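Oxidoreductase, short chain dehydrogenase/reductase family protein (Bifidobacterium adolescentis L2-32, PDB 6OW4) is a 20beta-hydroxysteroid dehydrogenase of the short-chain dehydrogenase/reductase family that binds NADH as its cofactor in a Rossmann fold. Local coordinates at residues T12-Q15 against I16-R20; L270-S274 against D275-Y279; R286-G289 against G290-F294. One frame throughout, in Å; residues are numbered along the deposited sequence.

Contact 1 (T12-Q15 against I16-R20); sequences TVEQ and IFDER
Four i to i+4 backbone bonds join residues 12-15 to 16-20, from Ile16 N to Thr12 O through Glu19 N to Gln15 O, and make the stretch regular alpha-helix. This is the N-terminal helix 12-20, which precedes the Rossmann fold in the chain and lies about 37 Å from the chain's centre. The bonds differ in quality: Ile16 N reaches Thr12 O at 2.9 Å, whereas Glu19 N sits above the carbonyl plane of Gln15 O at 3.2 Å. Val13 and Phe17 lie side by side one turn apart and point the same way, with Val13 CG2 4.1 Å from Phe17 CE2. One face of the Phe17 ring rests over Val13 O, displaced toward the rim, while Glu14 OE1 comes near the ring plane at the edge, 4.0 Å from Phe17 CD2. What buries this aromatic ring is a second subunit: Trp234 and His247 of that neighbour meet it with tilted rings, and Met244 of that second subunit packs on both Val13 and Phe17. The helix thus packs against a neighbouring subunit, far from the chain's own centre. On the adjoining flank two acids come together. Glu14 has CG anti to its own N (chi1 -170°) and then bends at chi2, which folds its carboxylate over toward Asp18. The two carboxylate planes are 58° apart. Proximity of like charges may raise the proton affinity of one acid; Glu14 OE1 also accepts a weak bond from Gly240 N of the second subunit. Between the two carboxylates the closest approach is Glu14 OE2 to Asp18 OD1, 3.1 Å.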
ATOM      1  N   THR F  12     -25.380  -3.719 -32.189  1.00 54.51           N
ATOM      2  CA  THR F  12     -26.255  -3.106 -31.154  1.00 52.07           C
ATOM      3  C   THR F  12     -25.497  -3.076 -29.819  1.00 49.72           C
ATOM      4  O   THR F  12     -25.751  -2.152 -29.024  1.00 50.53           O
ATOM      5  CB  THR F  12     -27.601  -3.838 -31.031  1.00 53.74           C
ATOM      6  OG1 THR F  12     -27.356  -5.196 -30.664  1.00 56.71           O
ATOM      7  CG2 THR F  12     -28.418  -3.796 -32.306  1.00 53.69           C
ATOM      8  N   VAL F  13     -24.592  -4.037 -29.595  1.00 44.04           N
ATOM      9  CA  VAL F  13     -23.722  -4.110 -28.382  1.00 42.09           C
ATOM     10  C   VAL F  13     -22.890  -2.823 -28.299  1.00 39.39           C
ATOM     11  O   VAL F  13     -22.781  -2.267 -27.192  1.00 38.84           O
ATOM     12  CB  VAL F  13     -22.839  -5.377 -28.378  1.00 41.38           C
ATOM     13  CG1 VAL F  13     -21.558  -5.211 -29.185  1.00 41.26           C
ATOM     14  CG2 VAL F  13     -22.511  -5.825 -26.963  1.00 41.36           C
ATOM     15  N   GLU F  14     -22.352  -2.361 -29.432  1.00 38.18           N
ATOM     16  CA  GLU F  14     -21.471  -1.165 -29.524  1.00 36.91           C
ATOM     17  C   GLU F  14     -22.311   0.106 -29.341  1.00 36.85           C
ATOM     18  O   GLU F  14     -21.817   1.046 -28.692  1.00 35.50           O
ATOM     19  CB  GLU F  14     -20.722  -1.152 -30.858  1.00 37.20           C
ATOM     20  CG  GLU F  14     -19.628  -0.098 -30.933  1.00 37.23           C
ATOM     21  CD  GLU F  14     -18.576  -0.183 -29.839  1.00 37.20           C
ATOM     22  OE1 GLU F  14     -18.173  -1.315 -29.488  1.00 35.82           O
ATOM     23  OE2 GLU F  14     -18.170   0.882 -29.332  1.00 37.09           O
ATOM     24  N   GLN F  15     -23.531   0.121 -29.892  1.00 36.75           N
ATOM     25  CA  GLN F  15     -24.516   1.231 -29.760  1.00 35.82           C
ATOM     26  C   GLN F  15     -24.947   1.372 -28.295  1.00 34.43           C
ATOM     27  O   GLN F  15     -25.192   2.516 -27.863  1.00 35.19           O
ATOM     28  CB  GLN F  15     -25.736   0.978 -30.647  1.00 37.35           C
ATOM     29  CG  GLN F  15     -25.424   1.040 -32.135  1.00 38.78           C
ATOM     30  CD  GLN F  15     -26.552   0.492 -32.974  1.00 40.68           C
ATOM     31  OE1 GLN F  15     -26.344  -0.327 -33.866  1.00 43.20           O
ATOM     32  NE2 GLN F  15     -27.763   0.937 -32.683  1.00 40.23           N
ATOM     33  N   ILE F  16     -25.050   0.255 -27.567  1.00 32.93           N
ATOM     34  CA  ILE F  16     -25.404   0.231 -26.117  1.00 32.63           C
ATOM     35  C   ILE F  16     -24.283   0.925 -25.331  1.00 31.59           C
ATOM     36  O   ILE F  16     -24.607   1.795 -24.500  1.00 31.20           O
ATOM     37  CB  ILE F  16     -25.663  -1.209 -25.629  1.00 32.18           C
ATOM     38  CG1 ILE F  16     -26.973  -1.762 -26.196  1.00 32.26           C
ATOM     39  CG2 ILE F  16     -25.638  -1.288 -24.109  1.00 31.94           C
ATOM     40  CD1 ILE F  16     -27.038  -3.271 -26.237  1.00 32.87           C
ATOM     41  N   PHE F  17     -23.022   0.559 -25.593  1.00 31.10           N
ATOM     42  CA  PHE F  17     -21.821   1.118 -24.915  1.00 30.90           C
ATOM     43  C   PHE F  17     -21.725   2.624 -25.181  1.00 30.44           C
ATOM     44  O   PHE F  17     -21.441   3.388 -24.238  1.00 29.94           O
ATOM     45  CB  PHE F  17     -20.536   0.428 -25.384  1.00 30.87           C
ATOM     46  CG  PHE F  17     -20.378  -1.015 -24.970  1.00 31.46           C
ATOM     47  CD1 PHE F  17     -20.771  -1.453 -23.713  1.00 31.85           C
ATOM     48  CD2 PHE F  17     -19.800  -1.935 -25.834  1.00 32.08           C
ATOM     49  CE1 PHE F  17     -20.613  -2.780 -23.343  1.00 32.49           C
ATOM     50  CE2 PHE F  17     -19.640  -3.260 -25.460  1.00 32.27           C
ATOM     51  CZ  PHE F  17     -20.047  -3.680 -24.216  1.00 32.56           C
ATOM     52  N   ASP F  18     -21.954   3.030 -26.433  1.00 31.15           N
ATOM     53  CA  ASP F  18     -21.813   4.434 -26.901  1.00 31.87           C
ATOM     54  C   ASP F  18     -22.880   5.310 -26.233  1.00 31.98           C
ATOM     55  O   ASP F  18     -22.611   6.511 -26.042  1.00 31.16           O
ATOM     56  CB  ASP F  18     -21.872   4.508 -28.430  1.00 33.34           C
ATOM     57  CG  ASP F  18     -20.756   3.737 -29.122  1.00 34.52           C
ATOM     58  OD1 ASP F  18     -19.747   3.422 -28.452  1.00 34.62           O
ATOM     59  OD2 ASP F  18     -20.910   3.445 -30.323  1.00 36.26           O
ATOM     60  N   GLU F  19     -24.037   4.731 -25.893  1.00 32.90           N
ATOM     61  CA  GLU F  19     -25.154   5.417 -25.185  1.00 34.02           C
ATOM     62  C   GLU F  19     -24.844   5.465 -23.681  1.00 32.37           C
ATOM     63  O   GLU F  19     -25.008   6.547 -23.085  1.00 32.30           O
ATOM     64  CB  GLU F  19     -26.482   4.709 -25.480  1.00 35.86           C
ATOM     65  CG  GLU F  19     -27.664   5.218 -24.664  1.00 38.54           C
ATOM     66  CD  GLU F  19     -27.888   6.722 -24.675  1.00 40.15           C
ATOM     67  OE1 GLU F  19     -27.632   7.358 -25.719  1.00 40.25           O
ATOM     68  OE2 GLU F  19     -28.318   7.259 -23.632  1.00 42.87           O
ATOM     69  N   ARG F  20     -24.412   4.339 -23.102  1.00 31.36           N
ATOM     70  CA  ARG F  20     -24.076   4.196 -21.658  1.00 30.65           C
ATOM     71  C   ARG F  20     -22.910   5.119 -21.282  1.00 29.54           C
ATOM     72  O   ARG F  20     -22.936   5.662 -20.160  1.00 29.09           O
ATOM     73  CB  ARG F  20     -23.688   2.755 -21.318  1.00 30.71           C
ATOM     74  CG  ARG F  20     -24.861   1.792 -21.209  1.00 31.11           C
ATOM     75  CD  ARG F  20     -24.431   0.506 -20.531  1.00 30.83           C
ATOM     76  NE  ARG F  20     -25.330  -0.612 -20.776  1.00 31.35           N
ATOM     77  CZ  ARG F  20     -25.130  -1.852 -20.336  1.00 31.11           C
ATOM     78  NH1 ARG F  20     -24.056  -2.146 -19.620  1.00 31.15           N
ATOM     79  NH2 ARG F  20     -26.008  -2.798 -20.616  1.00 31.52           N
TER

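Contact 2 (L270-S274 against D275-Y279); sequences LFLAS and DASSY
The C-terminal end of helix 262-273 is closed here by a serine hydroxyl that reaches back from the following turn. Ser277 OG donates to Phe271 O at 2.7 Å, and the C=O...donor angle of 125° places the hydroxyl well to one side of the carbonyl direction. The Ser277 chi1 of 64° sets OG between the backbone N and the carbonyl carbon, which turns the hydroxyl back to the helix end; Leu272 O is also near, 3.0 Å from Ser277 OG. The same side chain touches the Phe271 ring through carbon: Ser277 CB stands over one face, 3.8 Å from the centroid and 15° off the normal, a CH-pi contact. Ala276 adds its methyl near the same ring, with Ala276 CB 3.6 Å from Phe271 CD1. Ser274, the first residue to leave helical torsions, still gives its N to Leu270 O at 2.8 Å, and its OG lies 3.5 Å from Ala276 CB. In the Rossmann fold this turn begins the connection from helix 262-273 to the last parallel strand, 284-287, and Phe271 and Leu272 both pack on Ile285 of that strand. Leu272 O, at the end of the helix, accepts hydrogen bonds from Arg224 NH2 and Ser175 OG, so residues of two further strands hold this carbonyl. The helix end and the turn both face another subunit: its Phe271 ring stacks on this Phe271, while Ser267 OG of that second subunit is hydrogen-bonded to Ala276 O.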
ATOM      1  N   LEU F 270     -15.276  18.660  -0.262  1.00 24.29           N
ATOM      2  CA  LEU F 270     -16.195  19.110  -1.343  1.00 24.87           C
ATOM      3  C   LEU F 270     -16.062  18.167  -2.545  1.00 24.47           C
ATOM      4  O   LEU F 270     -17.104  17.675  -3.022  1.00 24.88           O
ATOM      5  CB  LEU F 270     -15.865  20.556  -1.724  1.00 25.95           C
ATOM      6  CG  LEU F 270     -16.708  21.150  -2.853  1.00 26.98           C
ATOM      7  CD1 LEU F 270     -18.194  20.930  -2.608  1.00 27.52           C
ATOM      8  CD2 LEU F 270     -16.416  22.633  -3.022  1.00 28.04           C
ATOM      9  N   PHE F 271     -14.829  17.915  -2.998  1.00 23.57           N
ATOM     10  CA  PHE F 271     -14.504  17.039  -4.155  1.00 23.30           C
ATOM     11  C   PHE F 271     -15.119  15.648  -3.947  1.00 22.71           C
ATOM     12  O   PHE F 271     -15.782  15.144  -4.874  1.00 21.92           O
ATOM     13  CB  PHE F 271     -12.989  16.955  -4.367  1.00 23.19           C
ATOM     14  CG  PHE F 271     -12.553  15.919  -5.375  1.00 23.00           C
ATOM     15  CD1 PHE F 271     -12.838  16.076  -6.723  1.00 23.02           C
ATOM     16  CD2 PHE F 271     -11.864  14.783  -4.977  1.00 22.77           C
ATOM     17  CE1 PHE F 271     -12.445  15.121  -7.649  1.00 22.62           C
ATOM     18  CE2 PHE F 271     -11.471  13.830  -5.904  1.00 22.66           C
ATOM     19  CZ  PHE F 271     -11.761  14.002  -7.239  1.00 22.56           C
ATOM     20  N   LEU F 272     -14.909  15.051  -2.769  1.00 22.97           N
ATOM     21  CA  LEU F 272     -15.381  13.677  -2.437  1.00 23.18           C
ATOM     22  C   LEU F 272     -16.906  13.672  -2.265  1.00 23.27           C
ATOM     23  O   LEU F 272     -17.537  12.689  -2.692  1.00 23.31           O
ATOM     24  CB  LEU F 272     -14.677  13.173  -1.172  1.00 23.30           C
ATOM     25  CG  LEU F 272     -13.201  12.801  -1.341  1.00 23.50           C
ATOM     26  CD1 LEU F 272     -12.599  12.355  -0.017  1.00 23.31           C
ATOM     27  CD2 LEU F 272     -13.022  11.713  -2.390  1.00 23.60           C
ATOM     28  N   ALA F 273     -17.473  14.729  -1.674  1.00 23.46           N
ATOM     29  CA  ALA F 273     -18.929  14.882  -1.437  1.00 24.04           C
ATOM     30  C   ALA F 273     -19.664  15.093  -2.769  1.00 25.29           C
ATOM     31  O   ALA F 273     -20.775  14.545  -2.918  1.00 25.95           O
ATOM     32  CB  ALA F 273     -19.180  16.021  -0.478  1.00 23.88           C
ATOM     33  N   SER F 274     -19.061  15.844  -3.697  1.00 25.47           N
ATOM     34  CA  SER F 274     -19.672  16.281  -4.982  1.00 25.73           C
ATOM     35  C   SER F 274     -19.491  15.208  -6.066  1.00 25.18           C
ATOM     36  O   SER F 274     -18.806  14.202  -5.804  1.00 25.68           O
ATOM     37  CB  SER F 274     -19.106  17.615  -5.414  1.00 26.01           C
ATOM     38  OG  SER F 274     -17.756  17.495  -5.838  1.00 26.00           O
ATOM     39  N   ASP F 275     -20.084  15.431  -7.243  1.00 25.44           N
ATOM     40  CA  ASP F 275     -20.069  14.498  -8.404  1.00 25.37           C
ATOM     41  C   ASP F 275     -18.709  14.531  -9.108  1.00 23.60           C
ATOM     42  O   ASP F 275     -18.485  13.667  -9.976  1.00 22.50           O
ATOM     43  CB  ASP F 275     -21.163  14.839  -9.415  1.00 26.83           C
ATOM     44  CG  ASP F 275     -22.559  14.781  -8.828  1.00 28.76           C
ATOM     45  OD1 ASP F 275     -22.729  15.264  -7.694  1.00 31.06           O
ATOM     46  OD2 ASP F 275     -23.459  14.247  -9.502  1.00 30.81           O
ATOM     47  N   ALA F 276     -17.844  15.491  -8.766  1.00 22.80           N
ATOM     48  CA  ALA F 276     -16.465  15.608  -9.296  1.00 22.87           C
ATOM     49  C   ALA F 276     -15.702  14.295  -9.069  1.00 22.64           C
ATOM     50  O   ALA F 276     -14.781  14.008  -9.857  1.00 22.01           O
ATOM     51  CB  ALA F 276     -15.761  16.776  -8.650  1.00 23.21           C
ATOM     52  N   SER F 277     -16.075  13.528  -8.036  1.00 22.88           N
ATOM     53  CA  SER F 277     -15.437  12.243  -7.643  1.00 22.15           C
ATOM     54  C   SER F 277     -16.420  11.076  -7.809  1.00 21.87           C
ATOM     55  O   SER F 277     -16.293  10.091  -7.056  1.00 22.23           O
ATOM     56  CB  SER F 277     -14.933  12.337  -6.228  1.00 22.32           C
ATOM     57  OG  SER F 277     -16.013  12.528  -5.327  1.00 22.64           O
ATOM     58  N   SER F 278     -17.329  11.163  -8.787  1.00 21.51           N
ATOM     59  CA  SER F 278     -18.471  10.229  -8.990  1.00 21.28           C
ATOM     60  C   SER F 278     -17.996   8.797  -9.280  1.00 21.04           C
ATOM     61  O   SER F 278     -18.812   7.875  -9.091  1.00 21.95           O
ATOM     62  CB  SER F 278     -19.396  10.724 -10.077  1.00 21.52           C
ATOM     63  OG  SER F 278     -18.674  11.021 -11.261  1.00 21.65           O
ATOM     64  N   TYR F 279     -16.749   8.602  -9.731  1.00 20.31           N
ATOM     65  CA  TYR F 279     -16.150   7.260  -9.973  1.00 19.85           C
ATOM     66  C   TYR F 279     -15.004   7.000  -8.984  1.00 19.88           C
ATOM     67  O   TYR F 279     -14.124   6.159  -9.280  1.00 20.23           O
ATOM     68  CB  TYR F 279     -15.673   7.129 -11.421  1.00 19.00           C
ATOM     69  CG  TYR F 279     -15.537   5.706 -11.905  1.00 17.99           C
ATOM     70  CD1 TYR F 279     -16.634   4.861 -11.952  1.00 17.36           C
ATOM     71  CD2 TYR F 279     -14.315   5.203 -12.322  1.00 17.90           C
ATOM     72  CE1 TYR F 279     -16.521   3.551 -12.394  1.00 16.90           C
ATOM     73  CE2 TYR F 279     -14.184   3.896 -12.767  1.00 17.37           C
ATOM     74  CZ  TYR F 279     -15.291   3.066 -12.802  1.00 16.91           C
ATOM     75  OH  TYR F 279     -15.170   1.780 -13.243  1.00 16.00           O
TER

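Contact 3 (R286-G289 against G290-F294); sequences RVDG and GYSVF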
ATOM      1  N   ARG F 286      -4.702  11.501   0.638  1.00 21.81           N
ATOM      2  CA  ARG F 286      -3.749  12.090   1.613  1.00 23.52           C
ATOM      3  C   ARG F 286      -3.588  13.579   1.293  1.00 23.95           C
ATOM      4  O   ARG F 286      -3.361  13.910   0.114  1.00 24.23           O
ATOM      5  CB  ARG F 286      -2.405  11.356   1.568  1.00 24.96           C
ATOM      6  CG  ARG F 286      -2.517   9.864   1.853  1.00 26.31           C
ATOM      7  CD  ARG F 286      -1.177   9.162   1.953  1.00 27.58           C
ATOM      8  NE  ARG F 286      -1.317   7.729   1.721  1.00 29.23           N
ATOM      9  CZ  ARG F 286      -0.353   6.828   1.893  1.00 31.06           C
ATOM     10  NH1 ARG F 286       0.844   7.200   2.313  1.00 32.31           N
ATOM     11  NH2 ARG F 286      -0.590   5.551   1.650  1.00 32.32           N
ATOM     12  N   VAL F 287      -3.722  14.433   2.311  1.00 24.81           N
ATOM     13  CA  VAL F 287      -3.550  15.912   2.216  1.00 24.73           C
ATOM     14  C   VAL F 287      -2.509  16.317   3.266  1.00 24.90           C
ATOM     15  O   VAL F 287      -2.908  16.827   4.329  1.00 24.79           O
ATOM     16  CB  VAL F 287      -4.898  16.637   2.400  1.00 25.03           C
ATOM     17  CG1 VAL F 287      -4.797  18.117   2.070  1.00 25.80           C
ATOM     18  CG2 VAL F 287      -6.002  15.988   1.578  1.00 25.03           C
ATOM     19  N   ASP F 288      -1.226  16.073   2.972  1.00 24.80           N
ATOM     20  CA  ASP F 288      -0.122  16.075   3.971  1.00 25.75           C
ATOM     21  C   ASP F 288       1.096  16.879   3.491  1.00 25.91           C
ATOM     22  O   ASP F 288       2.141  16.808   4.173  1.00 26.38           O
ATOM     23  CB  ASP F 288       0.297  14.640   4.297  1.00 26.23           C
ATOM     24  CG  ASP F 288       0.857  13.861   3.117  1.00 26.93           C
ATOM     25  OD1 ASP F 288       0.887  14.418   2.000  1.00 27.59           O
ATOM     26  OD2 ASP F 288       1.259  12.701   3.323  1.00 26.90           O
ATOM     27  N   GLY F 289       0.982  17.608   2.376  1.00 25.31           N
ATOM     28  CA  GLY F 289       2.078  18.410   1.795  1.00 25.89           C
ATOM     29  C   GLY F 289       3.317  17.580   1.479  1.00 25.62           C
ATOM     30  O   GLY F 289       4.430  18.138   1.555  1.00 25.61           O
ATOM     31  N   GLY F 290       3.135  16.302   1.130  1.00 25.57           N
ATOM     32  CA  GLY F 290       4.206  15.398   0.665  1.00 25.67           C
ATOM     33  C   GLY F 290       4.847  14.595   1.788  1.00 26.22           C
ATOM     34  O   GLY F 290       5.884  13.961   1.520  1.00 26.37           O
ATOM     35  N   TYR F 291       4.265  14.604   2.993  1.00 27.27           N
ATOM     36  CA  TYR F 291       4.781  13.859   4.174  1.00 28.54           C
ATOM     37  C   TYR F 291       4.994  12.386   3.801  1.00 28.40           C
ATOM     38  O   TYR F 291       6.065  11.837   4.130  1.00 27.85           O
ATOM     39  CB  TYR F 291       3.841  13.973   5.379  1.00 29.93           C
ATOM     40  CG  TYR F 291       4.307  13.208   6.595  1.00 32.01           C
ATOM     41  CD1 TYR F 291       4.117  11.838   6.694  1.00 32.92           C
ATOM     42  CD2 TYR F 291       4.966  13.843   7.635  1.00 33.11           C
ATOM     43  CE1 TYR F 291       4.552  11.120   7.797  1.00 33.87           C
ATOM     44  CE2 TYR F 291       5.408  13.140   8.745  1.00 34.29           C
ATOM     45  CZ  TYR F 291       5.203  11.773   8.828  1.00 34.44           C
ATOM     46  OH  TYR F 291       5.637  11.069   9.915  1.00 35.07           O
ATOM     47  N   SER F 292       4.010  11.779   3.126  1.00 27.89           N
ATOM     48  CA  SER F 292       3.941  10.323   2.821  1.00 28.16           C
ATOM     49  C   SER F 292       5.097   9.886   1.916  1.00 28.29           C
ATOM     50  O   SER F 292       5.331   8.667   1.825  1.00 27.99           O
ATOM     51  CB  SER F 292       2.626   9.950   2.195  1.00 27.98           C
ATOM     52  OG  SER F 292       2.549  10.409   0.853  1.00 27.97           O
ATOM     53  N   VAL F 293       5.763  10.831   1.246  1.00 29.46           N
ATOM     54  CA  VAL F 293       6.926  10.553   0.351  1.00 30.34           C
ATOM     55  C   VAL F 293       8.096  10.068   1.213  1.00 31.33           C
ATOM     56  O   VAL F 293       8.808   9.154   0.765  1.00 31.33           O
ATOM     57  CB  VAL F 293       7.319  11.781  -0.492  1.00 29.65           C
ATOM     58  CG1 VAL F 293       8.556  11.498  -1.330  1.00 29.70           C
ATOM     59  CG2 VAL F 293       6.172  12.261  -1.372  1.00 28.67           C
ATOM     60  N   PHE F 294       8.284  10.674   2.391  1.00 33.50           N
ATOM     61  CA  PHE F 294       9.297  10.275   3.404  1.00 35.82           C
ATOM     62  C   PHE F 294       8.685   9.232   4.347  1.00 36.65           C
ATOM     63  O   PHE F 294       9.189   8.115   4.460  1.00 38.66           O
ATOM     64  CB  PHE F 294       9.799  11.495   4.182  1.00 36.66           C
ATOM     65  CG  PHE F 294      10.500  12.539   3.349  1.00 37.70           C
ATOM     66  CD1 PHE F 294      11.507  12.185   2.462  1.00 38.67           C
ATOM     67  CD2 PHE F 294      10.171  13.881   3.466  1.00 38.00           C
ATOM     68  CE1 PHE F 294      12.159  13.145   1.704  1.00 38.60           C
ATOM     69  CE2 PHE F 294      10.824  14.841   2.707  1.00 38.45           C
ATOM     70  CZ  PHE F 294      11.815  14.472   1.827  1.00 38.68           C
TER
HETATM   71  O   HOH W   1       1.762  12.562  -0.093  1.00 16.39           O
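Arg286, on the last strand of the parallel sheet, extends its chain from CG to NE and brings its guanidinium alongside Ser292. Arg286 NH1 lies 3.3 Å from Ser292 CB, which sits at the edge of the guanidinium, near its plane, so the two meet by packing. Val287 holds the strand to its surroundings by backbone bonds to Ser229 and Gly231. Asp288, next in the chain, carries most of the contact. Its chi1 of 63° puts CG between the backbone N and the carbonyl carbon, and this directs the carboxylate over the turn that follows. Asp288 OD1 takes the amide N of Gly290 at 3.1 Å, while Asp288 OD2 takes Ser292 N at 2.9 Å; both donors stand above the carboxylate plane, 56° and 48° out of it. A water donates to Asp288 OD1 at 2.9 Å and accepts from Ser292 OG, extending the grip to a third donor. The backbone of Asp288 takes part as well, Tyr291 N reaching Asp288 O at 3.3 Å from well above the carbonyl plane. An alanine at Asp288 would remove both carboxylate acceptors and is likely to leave the amides of Gly290 and Ser292 without these mates, making the turn less firmly fixed. Gly289 completes the segment with a positive phi, a value that favours glycine, as does that of Gly290. Beyond the turn, Tyr291 OH is hydrogen-bonded to Tyr189 N. The left-handed torsions of Gly289 and Gly290, closed by the bond from Tyr291 N to Asp288 O, make a type I' beta turn from Asp288 to Tyr291, leading from the final Rossmann strand into a short 3-10 segment at the C terminus.

From the N terminus, contact 1 comes first, within helix 12-20; it closes no loop beyond a helical turn. Contact 2 follows at residues 270-279, where helix 262-273 ends and the connection to strand 284-287 begins, and contact 3 turns the chain after that strand. The three lie in series, neither nesting nor crossing. Contacts 2 and 3 sit at successive elements of the Rossmann fold, their centres 21 Å apart, whereas the centre of contact 1 is 42 Å from that of contact 3. All three touch the second subunit, and contact 3 also meets a third, so each local turn doubles as part of the tetramer's interfaces.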